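PDB 2Y2W: intracellular exo-alpha-(1->5)-L-arabinofuranosidase from Bifidobacterium longum, which hydrolyses terminal non-reducing alpha-(1->5)-linked L-arabinofuranosyl residues of plant cell-wall arabinan and is also active on wheat arabinoxylan. Local coordinates for residues Leu99-Leu103 with Ala415-Ala419. Residues are numbered along the deposited sequence.
Sequences LVKEL and APIMA
The last turn of helix 94-103, closed by the 2.9 Å hydrogen bond from Leu103 N to Leu99 O, runs antiparallel to strand 417-419: the axes of the short segments make 173° and come within 10.6 Å, with Leu99 CA 7.1 Å from Ile417 CA and Leu103 CA 8.5 Å from Pro416 CA. The contact is wholly apolar and buries 215 Å². Ala415, extended but out of reach of the helix, leads into Pro416, whose backbone (phi/psi -73/-25) breaks the extended course just before the strand. The Pro416 ring (C-gamma endo) has its CG 3.6 Å from Leu103 CD2. Ile417 (m, t) is the main contributor, covered over 86 Å² and inserted between side chains of one helical turn: its CG2 lies 3.7 Å from Leu99 CD1, while its CD1 reaches Val100 CG2 at 3.9 Å and Leu103 CD2 at 4.1 Å. Leu99 (m, t) and Leu103 (t, p) both point toward the strand; the CA-CB bond of Val100 points sideways. That of Met418 points away from the helix, and its side chain touches Trp426. Strand 417-419 pairs with strand 425-427 in an antiparallel hairpin; Phe431 of helix 431-440 also touches Leu103 and Ile417, and Glu102 forms a salt bridge with Arg427. Pro416 lies about 7 Å, side chain to side chain, from Gln409, probably important for substrate recognition. The contact thus packs helix 94-103, in the connection from barrel strand 65-67 to 107-110, against a hairpin after the eighth strand, 402-408, joining the first and last beta-alpha units of a (beta/alpha)8 barrel, the catalytic fold of glycoside hydrolase family 51.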
loop_
_atom_site.group_PDB
_atom_site.type_symbol
_atom_site.label_atom_id
_atom_site.label_comp_id
_atom_site.label_asym_id
_atom_site.label_seq_id
_atom_site.Cartn_x
_atom_site.Cartn_y
_atom_site.Cartn_z
ATOM N N LEU D 99 -39.486 9.862 14.261
ATOM C CA LEU D 99 -38.686 10.387 15.370
ATOM C C LEU D 99 -37.394 11.071 14.918
ATOM O O LEU D 99 -36.857 11.912 15.640
ATOM C CB LEU D 99 -38.378 9.292 16.398
ATOM C CG LEU D 99 -39.544 8.751 17.236
ATOM C CD1 LEU D 99 -39.065 7.662 18.174
ATOM C CD2 LEU D 99 -40.231 9.856 18.026
ATOM N N VAL D 100 -36.899 10.712 13.735
ATOM C CA VAL D 100 -35.724 11.375 13.158
ATOM C C VAL D 100 -36.099 12.791 12.733
ATOM O O VAL D 100 -35.350 13.741 12.983
ATOM C CB VAL D 100 -35.120 10.576 11.966
ATOM C CG1 VAL D 100 -34.058 11.393 11.229
ATOM C CG2 VAL D 100 -34.528 9.258 12.452
ATOM N N LYS D 101 -37.264 12.914 12.098
ATOM C CA LYS D 101 -37.839 14.207 11.735
ATOM C C LYS D 101 -38.049 15.060 12.986
ATOM O O LYS D 101 -37.639 16.220 13.026
ATOM C CB LYS D 101 -39.166 14.010 10.981
ATOM C CG LYS D 101 -39.890 15.299 10.567
ATOM C CD LYS D 101 -39.259 15.948 9.340
ATOM C CE LYS D 101 -40.032 17.187 8.900
ATOM N NZ LYS D 101 -39.764 18.378 9.767
ATOM N N GLU D 102 -38.670 14.465 14.004
ATOM C CA GLU D 102 -38.927 15.137 15.277
ATOM C C GLU D 102 -37.634 15.547 15.985
ATOM O O GLU D 102 -37.611 16.539 16.714
ATOM C CB GLU D 102 -39.765 14.242 16.193
ATOM C CG GLU D 102 -40.399 14.977 17.374
ATOM C CD GLU D 102 -41.182 14.060 18.297
ATOM O OE1 GLU D 102 -42.005 13.254 17.800
ATOM O OE2 GLU D 102 -40.973 14.153 19.525
ATOM N N LEU D 103 -36.569 14.782 15.760
ATOM C CA LEU D 103 -35.272 15.069 16.361
ATOM C C LEU D 103 -34.557 16.234 15.679
ATOM O O LEU D 103 -33.750 16.920 16.304
ATOM C CB LEU D 103 -34.390 13.815 16.360
ATOM C CG LEU D 103 -33.083 13.794 17.159
ATOM C CD1 LEU D 103 -33.310 14.097 18.637
ATOM C CD2 LEU D 103 -32.400 12.451 16.989
ATOM N N ALA D 415 -28.055 5.961 21.587
ATOM C CA ALA D 415 -28.988 6.719 20.755
ATOM C C ALA D 415 -30.118 7.416 21.513
ATOM O O ALA D 415 -30.566 6.924 22.546
ATOM C CB ALA D 415 -29.567 5.808 19.701
ATOM N N PRO D 416 -30.585 8.568 20.987
ATOM C CA PRO D 416 -31.775 9.234 21.517
ATOM C C PRO D 416 -33.050 8.474 21.147
ATOM O O PRO D 416 -34.057 8.571 21.846
ATOM C CB PRO D 416 -31.748 10.600 20.827
ATOM C CG PRO D 416 -30.969 10.387 19.584
ATOM C CD PRO D 416 -29.958 9.344 19.899
ATOM N N ILE D 417 -32.986 7.721 20.054
ATOM C CA ILE D 417 -34.098 6.909 19.601
ATOM C C ILE D 417 -33.771 5.441 19.834
ATOM O O ILE D 417 -32.776 4.925 19.317
ATOM C CB ILE D 417 -34.395 7.135 18.099
ATOM C CG1 ILE D 417 -34.570 8.628 17.795
ATOM C CG2 ILE D 417 -35.626 6.334 17.674
ATOM C CD1 ILE D 417 -34.498 8.973 16.312
ATOM N N MET D 418 -34.607 4.780 20.628
ATOM C CA MET D 418 -34.521 3.338 20.818
ATOM C C MET D 418 -35.673 2.674 20.085
ATOM O O MET D 418 -36.803 3.155 20.143
ATOM C CB MET D 418 -34.571 2.984 22.303
ATOM C CG MET D 418 -33.258 3.174 23.057
ATOM S SD MET D 418 -31.969 1.999 22.586
ATOM C CE MET D 418 -32.649 0.438 23.150
ATOM N N ALA D 419 -35.382 1.574 19.397
ATOM C CA ALA D 419 -36.393 0.848 18.631
ATOM C C ALA D 419 -36.390 -0.640 18.976
ATOM O O ALA D 419 -35.382 -1.327 18.790
ATOM C CB ALA D 419 -36.179 1.063 17.142
#